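Local coordinates for protein CRISPR system Cmr subunit Cmr1-1 (Pyrococcus furiosus, PDB 4W8Z) that belongs to the type III-B CRISPR Cmr ribonucleoprotein complex of an antiviral defence system, binding RNA and, together with Cmr6, capping the complex, at residues A[21-26]-A[31-36]; A[47-52]-A[196-201]; A[138-143]-A[203-208]; A[242-247]-A[323-328]; A[257-262]-A[309-314]. All coordinates share one frame; numbering follows the deposited sequence.

Contact 1: residues A[21-26]-A[31-36]; sequences HLLEVL and PEVRSP
L23 and S35 meet across a loop that turns back on itself, the loop connecting the first strand (8-16) to the first helix (38-54) of what is, by topology, a ferredoxin-like RAMP domain, and they illustrate how a side-chain hydroxyl can join two irregular arms. S35 is the buried centre of the contact. With its OG anti to the backbone N (chi1 -170°), it reaches across to the other arm, where the amide N of L23 donates to S35 OG at 2.8 Å along a nearly straight path (N-H...O 165°).

Beside this bond the packing is apolar. V33, the centre of an inverse gamma turn, directs CG1 into the angle between two leucines, meeting L26 CB at 3.9 Å and L23 CB at 4.1 Å; the side chains of L26 and V33 cross obliquely. T27, between the two arms, adds to the closure, its OG1 lying within hydrogen-bonding reach of the carbonyl oxygens of E24 and V33.

The other flank is much looser. L22 and E24 are exposed, and neither has a polar grip on the facing arm through its side chain. E24 contributes mainly its CG methylene, which lies beside the carbonyl oxygen of S35. Beyond CG the chain extends toward its carboxylate, with E24 OE1 4.0 Å from S35 O.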
# COMPACT_ATOMS: atom_id res chain seq x y z
N HIS A 21 -11.51 3.20 -5.12
CA HIS A 21 -12.02 2.65 -6.37
C HIS A 21 -11.93 1.13 -6.43
O HIS A 21 -10.90 0.57 -6.80
CB HIS A 21 -11.27 3.27 -7.54
CG HIS A 21 -11.46 4.75 -7.67
ND1 HIS A 21 -12.36 5.31 -8.56
CD2 HIS A 21 -10.89 5.79 -7.01
CE1 HIS A 21 -12.32 6.62 -8.45
NE2 HIS A 21 -11.44 6.94 -7.51
N LEU A 22 -13.03 0.47 -6.08
CA LEU A 22 -13.07 -0.99 -6.08
C LEU A 22 -13.57 -1.48 -7.43
O LEU A 22 -14.77 -1.52 -7.68
CB LEU A 22 -13.96 -1.49 -4.95
CG LEU A 22 -13.63 -0.86 -3.59
CD1 LEU A 22 -14.50 -1.41 -2.48
CD2 LEU A 22 -12.15 -1.05 -3.27
N LEU A 23 -12.63 -1.84 -8.29
CA LEU A 23 -12.95 -2.12 -9.69
C LEU A 23 -12.50 -3.50 -10.15
O LEU A 23 -11.99 -3.64 -11.26
CB LEU A 23 -12.32 -1.05 -10.58
CG LEU A 23 -12.70 0.39 -10.29
CD1 LEU A 23 -11.95 1.35 -11.22
CD2 LEU A 23 -14.20 0.57 -10.43
N GLU A 24 -12.70 -4.51 -9.31
CA GLU A 24 -12.31 -5.88 -9.65
C GLU A 24 -13.01 -6.38 -10.91
O GLU A 24 -12.49 -7.24 -11.63
CB GLU A 24 -12.60 -6.83 -8.49
CG GLU A 24 -11.71 -6.61 -7.28
CD GLU A 24 -11.84 -7.72 -6.25
OE1 GLU A 24 -11.05 -8.68 -6.32
OE2 GLU A 24 -12.72 -7.61 -5.37
N VAL A 25 -14.19 -5.83 -11.18
CA VAL A 25 -14.96 -6.17 -12.37
C VAL A 25 -14.18 -5.89 -13.65
O VAL A 25 -14.19 -6.69 -14.58
CB VAL A 25 -16.30 -5.39 -12.40
CG1 VAL A 25 -16.96 -5.51 -13.75
CG2 VAL A 25 -17.23 -5.90 -11.31
N LEU A 26 -13.49 -4.75 -13.69
CA LEU A 26 -12.79 -4.32 -14.90
C LEU A 26 -11.51 -5.10 -15.21
O LEU A 26 -11.00 -5.04 -16.33
CB LEU A 26 -12.44 -2.83 -14.80
CG LEU A 26 -13.58 -1.82 -14.67
CD1 LEU A 26 -13.05 -0.42 -14.92
CD2 LEU A 26 -14.71 -2.15 -15.63
N PRO A 31 -6.04 -5.49 -17.85
CA PRO A 31 -5.14 -5.96 -16.78
C PRO A 31 -4.46 -4.83 -16.00
O PRO A 31 -4.04 -5.07 -14.87
CB PRO A 31 -4.10 -6.79 -17.55
CG PRO A 31 -4.77 -7.16 -18.83
CD PRO A 31 -5.63 -5.98 -19.17
N GLU A 32 -4.34 -3.65 -16.59
CA GLU A 32 -3.76 -2.51 -15.87
C GLU A 32 -4.64 -2.13 -14.69
O GLU A 32 -4.15 -1.68 -13.65
CB GLU A 32 -3.58 -1.30 -16.80
CG GLU A 32 -3.17 0.00 -16.10
CD GLU A 32 -1.74 -0.03 -15.57
OE1 GLU A 32 -0.92 -0.83 -16.08
OE2 GLU A 32 -1.43 0.75 -14.64
N VAL A 33 -5.94 -2.34 -14.85
CA VAL A 33 -6.90 -2.02 -13.80
C VAL A 33 -6.88 -3.10 -12.72
O VAL A 33 -7.84 -3.87 -12.58
CB VAL A 33 -8.32 -1.84 -14.37
CG1 VAL A 33 -9.25 -1.22 -13.33
CG2 VAL A 33 -8.28 -0.97 -15.61
N ARG A 34 -5.78 -3.17 -11.99
CA ARG A 34 -5.69 -4.02 -10.81
C ARG A 34 -6.38 -3.34 -9.64
O ARG A 34 -6.17 -2.16 -9.37
CB ARG A 34 -4.23 -4.32 -10.44
CG ARG A 34 -3.69 -5.62 -11.01
CD ARG A 34 -2.62 -6.21 -10.09
NE ARG A 34 -1.61 -5.22 -9.70
CZ ARG A 34 -1.49 -4.71 -8.47
NH1 ARG A 34 -2.32 -5.09 -7.50
NH2 ARG A 34 -0.54 -3.82 -8.22
N SER A 35 -7.21 -4.10 -8.93
CA SER A 35 -7.96 -3.54 -7.82
C SER A 35 -7.95 -4.50 -6.63
O SER A 35 -8.85 -5.32 -6.48
CB SER A 35 -9.40 -3.24 -8.24
OG SER A 35 -10.08 -2.50 -7.25
N PRO A 36 -6.90 -4.40 -5.79
CA PRO A 36 -6.81 -5.21 -4.57
C PRO A 36 -8.02 -5.05 -3.66
O PRO A 36 -8.40 -3.93 -3.33
CB PRO A 36 -5.55 -4.67 -3.88
CG PRO A 36 -4.72 -4.16 -5.01
CD PRO A 36 -5.69 -3.59 -6.00

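Contact 2: residues A[47-52]-A[196-201]; sequences RALAGS and KRVLDV
Helix 38-54 meets helix 188-206 through two pairs of side chains, L49 with V198 and S52 with L199, in a small buried seam that covers only 119 Å² and contains no hydrogen bond between the two segments. L49 does most of the work on its side: both its methyls face one branch of the valine, with L49 CD1 4.1 Å and L49 CD2 4.2 Å from V198 CG1. The two side chains cross at about a right angle, and V198 offers CG1 because that methyl stands anti to its backbone N (chi1 170°).

Helix 38-54 follows the first strand of a sheet whose order fits a ferredoxin-like RAMP domain; helix 188-206 comes after the fourth strand and packs against the helices. L144 of helix 136-152 touches both L49 and V198, making the junction three-sided.

S52 shows how a buried hydroxyl is accommodated beside a leucine. S52 OG donates back along its own helix to A48 O at 2.9 Å, lying in the carbonyl plane, and is also hydrogen-bonded with K224 N. With these polar partners in place, the same S52 OG faces the L199 methyl CD1 at 4.2 Å.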
# COMPACT_ATOMS: atom_id res chain seq x y z
N ARG A 47 1.98 -11.99 3.87
CA ARG A 47 3.21 -12.49 3.27
C ARG A 47 4.37 -11.56 3.57
O ARG A 47 5.50 -12.01 3.75
CB ARG A 47 3.05 -12.64 1.76
CG ARG A 47 1.92 -13.56 1.33
CD ARG A 47 2.12 -13.99 -0.11
NE ARG A 47 3.50 -14.42 -0.32
CZ ARG A 47 3.92 -15.09 -1.39
NH1 ARG A 47 3.08 -15.42 -2.35
NH2 ARG A 47 5.20 -15.44 -1.48
N ALA A 48 4.09 -10.26 3.64
CA ALA A 48 5.12 -9.27 3.92
C ALA A 48 5.56 -9.35 5.38
O ALA A 48 6.73 -9.14 5.69
CB ALA A 48 4.61 -7.88 3.59
N LEU A 49 4.62 -9.66 6.27
CA LEU A 49 4.94 -9.82 7.68
C LEU A 49 5.69 -11.13 7.92
O LEU A 49 6.82 -11.13 8.40
CB LEU A 49 3.67 -9.79 8.54
CG LEU A 49 2.87 -8.49 8.59
CD1 LEU A 49 1.80 -8.56 9.67
CD2 LEU A 49 3.78 -7.29 8.80
N ALA A 50 5.04 -12.24 7.57
CA ALA A 50 5.61 -13.56 7.79
C ALA A 50 6.91 -13.75 7.02
O ALA A 50 7.87 -14.33 7.53
CB ALA A 50 4.60 -14.64 7.42
N GLY A 51 6.94 -13.26 5.78
CA GLY A 51 8.12 -13.36 4.94
C GLY A 51 9.36 -12.74 5.55
O GLY A 51 10.48 -13.08 5.18
N SER A 52 9.15 -11.83 6.50
CA SER A 52 10.26 -11.18 7.20
C SER A 52 11.08 -12.18 7.99
O SER A 52 12.24 -11.92 8.32
CB SER A 52 9.74 -10.09 8.14
OG SER A 52 9.06 -9.07 7.43
N LYS A 196 7.60 -1.91 15.33
CA LYS A 196 8.52 -2.78 16.05
C LYS A 196 7.76 -3.90 16.75
O LYS A 196 8.15 -5.06 16.71
CB LYS A 196 9.34 -1.97 17.06
CG LYS A 196 10.59 -2.66 17.57
CD LYS A 196 10.54 -2.85 19.08
CE LYS A 196 11.91 -3.19 19.64
NZ LYS A 196 12.85 -2.03 19.54
N ARG A 197 6.66 -3.53 17.40
CA ARG A 197 5.81 -4.48 18.11
C ARG A 197 5.25 -5.54 17.17
O ARG A 197 5.30 -6.74 17.47
CB ARG A 197 4.68 -3.74 18.82
CG ARG A 197 3.57 -4.63 19.33
CD ARG A 197 4.07 -5.59 20.39
NE ARG A 197 4.99 -4.95 21.32
CZ ARG A 197 4.63 -4.25 22.38
NH1 ARG A 197 3.34 -4.08 22.66
NH2 ARG A 197 5.55 -3.70 23.16
N VAL A 198 4.70 -5.10 16.03
CA VAL A 198 4.10 -6.00 15.06
C VAL A 198 5.15 -6.97 14.51
O VAL A 198 4.89 -8.16 14.33
CB VAL A 198 3.44 -5.23 13.89
CG1 VAL A 198 3.05 -6.19 12.77
CG2 VAL A 198 2.23 -4.44 14.37
N LEU A 199 6.34 -6.45 14.26
CA LEU A 199 7.44 -7.28 13.80
C LEU A 199 7.76 -8.33 14.86
O LEU A 199 7.73 -9.53 14.59
CB LEU A 199 8.67 -6.44 13.48
CG LEU A 199 9.66 -7.11 12.53
CD1 LEU A 199 9.08 -7.15 11.11
CD2 LEU A 199 11.02 -6.42 12.56
N ASP A 200 8.04 -7.87 16.08
CA ASP A 200 8.44 -8.74 17.18
C ASP A 200 7.42 -9.83 17.53
O ASP A 200 7.79 -10.97 17.78
CB ASP A 200 8.73 -7.91 18.43
CG ASP A 200 10.00 -7.10 18.31
OD1 ASP A 200 10.91 -7.53 17.57
OD2 ASP A 200 10.08 -6.03 18.95
N VAL A 201 6.15 -9.47 17.54
CA VAL A 201 5.09 -10.42 17.88
C VAL A 201 4.89 -11.49 16.81
O VAL A 201 4.76 -12.68 17.13
CB VAL A 201 3.76 -9.68 18.13
CG1 VAL A 201 2.58 -10.62 17.97
CG2 VAL A 201 3.75 -9.07 19.51

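Contact 3: residues A[138-143]-A[203-208]; sequences VIKLAT and GEILGV
L141 and I205 lie alongside each other and slide past in opposite directions, a simple example of how branched side chains mesh between helices. The branch methyl of the isoleucine does the touching. I205 CG2, which stands anti to the backbone N, nestles against the fork of the leucine, 3.9 Å from L141 CG and 4.0 Å from L141 CD2.

The other branch of I205 serves a different neighbour. With CG1 beside the backbone N (chi1 -56°) and the chain extended from there, the terminal methyl comes up against K140, where I205 CD1 lies 3.8 Å from K140 CB and 3.9 Å from K140 CD. The lysine is stretched out beyond CG and thus presents its hydrocarbon stem to the isoleucine; these two side chains meet at a slant. A third pair completes the row: L206 turns its end back toward the interface, and L206 CD2 reaches L141 CD1 at 4.1 Å. I205 therefore spans K140 and L141, touching each with a different branch.

No hydrogen bond joins the two segments. Just past I205 and L206 the chain leaves helical geometry at G207, whose phi is positive, so the contact uses the last turn of helix 188-206. Its partner, helix 136-152, also rests on strands 8-16 and 126-133 through I139, consistent with the second helix of a ferredoxin-like RAMP domain, here flanked by helix 188-206, which follows the fourth strand.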
# COMPACT_ATOMS: atom_id res chain seq x y z
N VAL A 138 -4.24 -18.25 14.41
CA VAL A 138 -4.73 -17.76 13.13
C VAL A 138 -5.37 -16.37 13.24
O VAL A 138 -5.05 -15.49 12.44
CB VAL A 138 -5.75 -18.74 12.51
CG1 VAL A 138 -6.53 -18.07 11.40
CG2 VAL A 138 -5.05 -19.98 12.00
N ILE A 139 -6.25 -16.18 14.21
CA ILE A 139 -6.97 -14.91 14.33
C ILE A 139 -6.01 -13.76 14.67
O ILE A 139 -6.23 -12.62 14.26
CB ILE A 139 -8.09 -14.99 15.40
CG1 ILE A 139 -9.06 -13.81 15.27
CG2 ILE A 139 -7.53 -15.05 16.81
CD1 ILE A 139 -10.13 -14.02 14.24
N LYS A 140 -4.93 -14.07 15.38
CA LYS A 140 -3.91 -13.08 15.69
C LYS A 140 -3.22 -12.63 14.41
O LYS A 140 -3.05 -11.43 14.17
CB LYS A 140 -2.87 -13.63 16.67
CG LYS A 140 -3.32 -13.66 18.12
CD LYS A 140 -2.16 -14.09 19.02
CE LYS A 140 -2.52 -13.99 20.49
NZ LYS A 140 -1.34 -14.19 21.38
N LEU A 141 -2.85 -13.60 13.58
CA LEU A 141 -2.18 -13.32 12.31
C LEU A 141 -3.09 -12.61 11.31
O LEU A 141 -2.63 -11.80 10.51
CB LEU A 141 -1.66 -14.63 11.71
CG LEU A 141 -0.51 -15.29 12.47
CD1 LEU A 141 -0.23 -16.67 11.93
CD2 LEU A 141 0.73 -14.42 12.39
N ALA A 142 -4.38 -12.91 11.36
CA ALA A 142 -5.35 -12.25 10.49
C ALA A 142 -5.48 -10.77 10.86
O ALA A 142 -5.47 -9.90 9.99
CB ALA A 142 -6.70 -12.94 10.58
N THR A 143 -5.59 -10.50 12.16
CA THR A 143 -5.74 -9.13 12.65
C THR A 143 -4.47 -8.31 12.40
O THR A 143 -4.55 -7.14 12.01
CB THR A 143 -6.10 -9.13 14.15
OG1 THR A 143 -7.49 -9.43 14.30
CG2 THR A 143 -5.83 -7.77 14.77
N GLY A 203 6.85 -12.92 14.77
CA GLY A 203 7.84 -13.97 14.86
C GLY A 203 7.49 -15.02 15.90
O GLY A 203 7.56 -16.22 15.63
N GLU A 204 7.09 -14.55 17.08
CA GLU A 204 6.73 -15.43 18.19
C GLU A 204 5.59 -16.38 17.83
O GLU A 204 5.64 -17.56 18.13
CB GLU A 204 6.36 -14.60 19.43
CG GLU A 204 7.54 -13.94 20.11
CD GLU A 204 7.13 -12.97 21.20
OE1 GLU A 204 5.95 -13.01 21.63
OE2 GLU A 204 7.98 -12.15 21.63
N ILE A 205 4.58 -15.84 17.16
CA ILE A 205 3.40 -16.62 16.78
C ILE A 205 3.76 -17.73 15.79
O ILE A 205 3.06 -18.74 15.70
CB ILE A 205 2.31 -15.69 16.19
CG1 ILE A 205 1.96 -14.58 17.18
CG2 ILE A 205 1.06 -16.47 15.83
CD1 ILE A 205 0.95 -13.58 16.66
N LEU A 206 4.86 -17.56 15.07
CA LEU A 206 5.29 -18.53 14.07
C LEU A 206 6.40 -19.46 14.58
O LEU A 206 6.71 -20.47 13.94
CB LEU A 206 5.79 -17.81 12.81
CG LEU A 206 4.85 -16.82 12.11
CD1 LEU A 206 5.63 -15.96 11.13
CD2 LEU A 206 3.73 -17.55 11.40
N GLY A 207 6.98 -19.13 15.73
CA GLY A 207 8.12 -19.86 16.25
C GLY A 207 9.34 -18.97 16.31
O GLY A 207 9.78 -18.56 17.38
N VAL A 208 9.90 -18.67 15.14
CA VAL A 208 10.98 -17.70 15.01
C VAL A 208 11.14 -17.31 13.55
O VAL A 208 10.53 -17.92 12.67
CB VAL A 208 12.32 -18.22 15.56

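Contact 4: residues A[242-247]-A[323-328]; sequences AQFNNS and SNFDWF
S247 places its OG anti to the carbonyl carbon (chi1 -64°) and thereby aims it at the backbone of the facing turn, while F325, with CG anti to the backbone N (chi1 165°), swings its ring in beside the same serine.

S247 OG donates to the carbonyl oxygen of F328 at 2.6 Å. The donor stands above the carbonyl plane, 43° out of it, instead of lying on a lone pair.

Around this bond the contact is apolar. The side chain of F328 starts toward 242-247, but its ring turns away from that segment, to E250 and R254 farther along the same helix, leaving the methylene as its near part: F328 CB is 4.1 Å from S247 CB. One face of that ring is covered by CD1 of the preceding residue, W327. The F325 ring presents its edge: F325 CE1 lies 3.8 Å from S247 CB, and the carbonyl carbon of S247 is close to the ring plane. One turn back along the helix the ring comes only loosely near F244, with F325 CE2 4.5 Å from F244 CD1. Other aromatics extend the cluster: Y251 meets F325 edge-to-face, and F244 stacks on F286 and meets F231 edge-to-face. Those last two lie on strands 284-291 and 226-231, so the contact is part of an aromatic core between a long helix and an antiparallel sheet, in the C-terminal RAMP-like half of Cmr1.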
# COMPACT_ATOMS: atom_id res chain seq x y z
N ALA A 242 -2.23 16.74 -3.32
CA ALA A 242 -1.76 17.72 -4.29
C ALA A 242 -0.24 17.82 -4.29
O ALA A 242 0.37 18.07 -5.33
CB ALA A 242 -2.39 19.09 -4.02
N GLN A 243 0.37 17.64 -3.12
CA GLN A 243 1.82 17.65 -3.02
C GLN A 243 2.42 16.48 -3.80
O GLN A 243 3.40 16.64 -4.53
CB GLN A 243 2.28 17.60 -1.56
CG GLN A 243 2.38 18.97 -0.90
CD GLN A 243 3.51 19.81 -1.47
OE1 GLN A 243 4.45 19.28 -2.08
NE2 GLN A 243 3.43 21.13 -1.29
N PHE A 244 1.82 15.31 -3.64
CA PHE A 244 2.21 14.12 -4.39
C PHE A 244 2.10 14.37 -5.89
O PHE A 244 2.92 13.89 -6.67
CB PHE A 244 1.34 12.93 -3.99
CG PHE A 244 1.77 12.25 -2.71
CD1 PHE A 244 3.08 11.86 -2.53
CD2 PHE A 244 0.85 12.00 -1.70
CE1 PHE A 244 3.48 11.23 -1.36
CE2 PHE A 244 1.24 11.38 -0.53
CZ PHE A 244 2.56 10.99 -0.36
N ASN A 245 1.09 15.12 -6.29
CA ASN A 245 0.82 15.34 -7.70
C ASN A 245 1.83 16.28 -8.34
O ASN A 245 2.27 16.05 -9.47
CB ASN A 245 -0.60 15.86 -7.89
CG ASN A 245 -1.03 15.86 -9.34
OD1 ASN A 245 -1.21 14.81 -9.94
ND2 ASN A 245 -1.21 17.05 -9.90
N ASN A 246 2.19 17.34 -7.63
CA ASN A 246 3.20 18.26 -8.12
C ASN A 246 4.55 17.57 -8.25
O ASN A 246 5.24 17.71 -9.26
CB ASN A 246 3.33 19.48 -7.21
CG ASN A 246 2.13 20.41 -7.32
OD1 ASN A 246 1.34 20.33 -8.26
ND2 ASN A 246 1.99 21.31 -6.34
N SER A 247 4.91 16.81 -7.22
CA SER A 247 6.15 16.05 -7.22
C SER A 247 6.18 15.04 -8.36
O SER A 247 7.19 14.92 -9.06
CB SER A 247 6.33 15.32 -5.88
OG SER A 247 6.46 16.24 -4.82
N SER A 323 11.90 4.26 -6.09
CA SER A 323 12.41 4.91 -4.90
C SER A 323 13.17 6.21 -5.17
O SER A 323 13.38 7.00 -4.27
CB SER A 323 13.32 3.95 -4.14
OG SER A 323 14.45 3.63 -4.93
N ASN A 324 13.58 6.43 -6.42
CA ASN A 324 14.26 7.68 -6.75
C ASN A 324 13.29 8.86 -6.81
O ASN A 324 13.69 9.99 -7.11
CB ASN A 324 15.03 7.54 -8.06
CG ASN A 324 14.14 7.16 -9.22
OD1 ASN A 324 13.05 6.63 -9.04
ND2 ASN A 324 14.60 7.43 -10.43
N PHE A 325 12.02 8.59 -6.53
CA PHE A 325 10.98 9.61 -6.49
C PHE A 325 11.02 10.41 -5.19
O PHE A 325 10.44 11.49 -5.09
CB PHE A 325 9.61 8.96 -6.70
CG PHE A 325 8.44 9.83 -6.34
CD1 PHE A 325 8.11 10.93 -7.11
CD2 PHE A 325 7.65 9.53 -5.23
CE1 PHE A 325 7.03 11.73 -6.78
CE2 PHE A 325 6.57 10.33 -4.90
CZ PHE A 325 6.25 11.42 -5.68
N ASP A 326 11.72 9.88 -4.18
CA ASP A 326 11.71 10.51 -2.86
C ASP A 326 12.37 11.89 -2.85
O ASP A 326 12.01 12.73 -2.03
CB ASP A 326 12.39 9.60 -1.83
CG ASP A 326 13.75 9.11 -2.27
OD1 ASP A 326 14.36 9.73 -3.18
OD2 ASP A 326 14.21 8.09 -1.72
N TRP A 327 13.33 12.12 -3.74
CA TRP A 327 13.96 13.44 -3.85
C TRP A 327 12.91 14.51 -4.12
O TRP A 327 12.99 15.62 -3.60
CB TRP A 327 15.02 13.47 -4.95
CG TRP A 327 15.34 14.87 -5.39
CD1 TRP A 327 14.81 15.54 -6.46
CD2 TRP A 327 16.24 15.78 -4.75
NE1 TRP A 327 15.33 16.81 -6.52
CE2 TRP A 327 16.21 16.99 -5.49
CE3 TRP A 327 17.08 15.70 -3.64
CZ2 TRP A 327 16.99 18.09 -5.15
CZ3 TRP A 327 17.85 16.80 -3.30
CH2 TRP A 327 17.79 17.98 -4.05
N PHE A 328 11.92 14.17 -4.95
CA PHE A 328 10.95 15.15 -5.40
C PHE A 328 9.91 15.46 -4.32
O PHE A 328 9.06 16.33 -4.49
CB PHE A 328 10.28 14.66 -6.68
CG PHE A 328 11.24 14.47 -7.82
CD1 PHE A 328 11.86 13.25 -8.02
CD2 PHE A 328 11.56 15.53 -8.66
CE1 PHE A 328 12.76 13.07 -9.05
CE2 PHE A 328 12.46 15.36 -9.70
CZ PHE A 328 13.06 14.13 -9.89

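Contact 5: residues A[257-262]-A[309-314]; sequences KKYQRI and PEVRSK
The far portion of the long helix 237-264 is tied at the protein surface to the loop between strand 294-302 and helix 327-330, with Y259 reaching from the helix to E310 and V311. The polar link is a hydrogen bond in which Y259 OH donates to E310 OE2; the modelled separation of 2.5 Å is very short, and at this resolution its exact length is doubtful. The glutamate is fully extended (chi1 -173°) and meets the tyrosine at the ring's edge, its carboxylate turned 82° from the ring plane.

The other carboxylate oxygen, E310 OE1, forms a salt bridge with R255, one helical turn before Y259. K258 stays farther off, with its NZ 4.3 Å from E310 OE2, too distant for an ion pair, though it may still add to the favourable field.

The hydrocarbon side of the tyrosine is used as well. V311 CG1 approaches Y259 CE1 to 3.6 Å at a slant, while I262 CD1, from the next turn of the helix, lies over one face of the ring, offset toward its rim. W319 meets the tyrosine edge-to-face and also touches V311. The result is a tyrosine-carboxylate hydrogen bond and aromatic packing joining the long helix to a surface loop of the Cmr1-like C-terminal region.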
# COMPACT_ATOMS: atom_id res chain seq x y z
N LYS A 257 11.98 12.54 -20.55
CA LYS A 257 13.18 13.00 -21.22
C LYS A 257 14.31 11.98 -21.10
O LYS A 257 15.05 11.74 -22.06
CB LYS A 257 13.63 14.35 -20.64
CG LYS A 257 12.81 15.54 -21.08
CD LYS A 257 13.71 16.66 -21.57
CE LYS A 257 14.36 17.41 -20.41
NZ LYS A 257 13.55 18.61 -20.03
N LYS A 258 14.42 11.36 -19.93
CA LYS A 258 15.49 10.41 -19.66
C LYS A 258 15.40 9.18 -20.56
O LYS A 258 16.40 8.74 -21.12
CB LYS A 258 15.46 9.98 -18.19
CG LYS A 258 16.58 9.02 -17.80
CD LYS A 258 16.75 8.93 -16.30
CE LYS A 258 16.01 7.75 -15.71
NZ LYS A 258 16.35 7.58 -14.26
N TYR A 259 14.19 8.65 -20.71
CA TYR A 259 14.04 7.40 -21.44
C TYR A 259 13.93 7.61 -22.94
O TYR A 259 14.12 6.68 -23.71
CB TYR A 259 12.84 6.63 -20.90
CG TYR A 259 13.23 5.81 -19.70
CD1 TYR A 259 13.92 4.62 -19.86
CD2 TYR A 259 12.95 6.24 -18.42
CE1 TYR A 259 14.31 3.87 -18.78
CE2 TYR A 259 13.34 5.50 -17.32
CZ TYR A 259 14.02 4.31 -17.51
OH TYR A 259 14.41 3.56 -16.44
N GLN A 260 13.64 8.85 -23.35
CA GLN A 260 13.74 9.20 -24.76
C GLN A 260 15.20 9.11 -25.16
O GLN A 260 15.53 8.61 -26.24
CB GLN A 260 13.17 10.59 -25.03
CG GLN A 260 11.70 10.59 -25.44
CD GLN A 260 11.04 11.96 -25.33
OE1 GLN A 260 11.68 12.95 -24.98
NE2 GLN A 260 9.74 12.01 -25.63
N ARG A 261 16.08 9.58 -24.28
CA ARG A 261 17.52 9.48 -24.51
C ARG A 261 17.98 8.03 -24.54
O ARG A 261 18.50 7.55 -25.54
CB ARG A 261 18.31 10.24 -23.44
CG ARG A 261 18.38 11.74 -23.62
CD ARG A 261 19.13 12.40 -22.48
NE ARG A 261 18.41 13.57 -21.97
CZ ARG A 261 17.94 13.70 -20.73
NH1 ARG A 261 17.29 14.80 -20.38
NH2 ARG A 261 18.14 12.73 -19.84
N ILE A 262 17.78 7.35 -23.41
CA ILE A 262 18.27 5.99 -23.22
C ILE A 262 17.81 5.01 -24.31
O ILE A 262 18.63 4.30 -24.89
CB ILE A 262 17.82 5.44 -21.85
CG1 ILE A 262 18.44 6.26 -20.72
CG2 ILE A 262 18.17 3.97 -21.72
CD1 ILE A 262 17.91 5.91 -19.34
N PRO A 309 11.92 -4.18 -13.37
CA PRO A 309 12.27 -3.22 -14.42
C PRO A 309 11.59 -1.87 -14.23
O PRO A 309 10.45 -1.81 -13.76
CB PRO A 309 11.79 -3.90 -15.70
CG PRO A 309 10.72 -4.84 -15.25
CD PRO A 309 11.16 -5.32 -13.90
N GLU A 310 12.29 -0.79 -14.57
CA GLU A 310 11.66 0.52 -14.62
C GLU A 310 10.96 0.64 -15.96
O GLU A 310 10.16 1.53 -16.18
CB GLU A 310 12.68 1.65 -14.43
CG GLU A 310 12.05 3.04 -14.30
CD GLU A 310 13.05 4.12 -13.94
OE1 GLU A 310 12.62 5.26 -13.63
OE2 GLU A 310 14.26 3.84 -13.99
N VAL A 311 11.27 -0.29 -16.85
CA VAL A 311 10.76 -0.27 -18.21
C VAL A 311 9.64 -1.29 -18.44
O VAL A 311 9.81 -2.48 -18.18
CB VAL A 311 11.89 -0.52 -19.21
CG1 VAL A 311 12.62 0.77 -19.52
CG2 VAL A 311 12.85 -1.55 -18.64
N ARG A 312 8.50 -0.81 -18.93
CA ARG A 312 7.35 -1.67 -19.18
C ARG A 312 6.74 -1.37 -20.55
O ARG A 312 6.83 -0.24 -21.04
CB ARG A 312 6.31 -1.49 -18.07
CG ARG A 312 5.54 -2.75 -17.73
CD ARG A 312 6.47 -3.94 -17.61
NE ARG A 312 5.75 -5.17 -17.32
CZ ARG A 312 4.97 -5.80 -18.20
NH1 ARG A 312 4.79 -5.31 -19.42
NH2 ARG A 312 4.35 -6.93 -17.85
N SER A 313 6.14 -2.37 -21.18
CA SER A 313 5.56 -2.18 -22.51
C SER A 313 4.14 -1.62 -22.41
O SER A 313 3.17 -2.23 -22.86
CB SER A 313 5.56 -3.49 -23.30
OG SER A 313 4.68 -4.43 -22.72
N LYS A 314 4.05 -0.45 -21.81
CA LYS A 314 2.81 0.30 -21.71
C LYS A 314 3.19 1.78 -21.70
O LYS A 314 4.37 2.10 -21.81
CB LYS A 314 2.02 -0.09 -20.46
CG LYS A 314 2.86 -0.13 -19.20
CD LYS A 314 2.13 -0.83 -18.07
CE LYS A 314 2.88 -0.67 -16.76
NZ LYS A 314 2.27 -1.48 -15.68

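How the contacts relate
Four of the contacts form two pairs, each sharing a helix. Contacts 2 and 3 share helix 188-206, have centres 9 Å apart and touch through A50 and L206; their segments alternate along the sequence, interlocking three helices. Contacts 4 and 5 share helix 237-264 with centres 18 Å apart, contact 5 being nested within the loop that contact 4 closes. Contact 1 comes first in the chain, stays about 12 Å or more from contacts 2 and 3 at nearest atoms, and touches contact 5 through a 3.3 Å salt bridge between E32 OE1 and K314 NZ, linking the two family regions. Contacts 3 and 5 lie on opposite sides of the chain's centre, about 41 Å apart between centres.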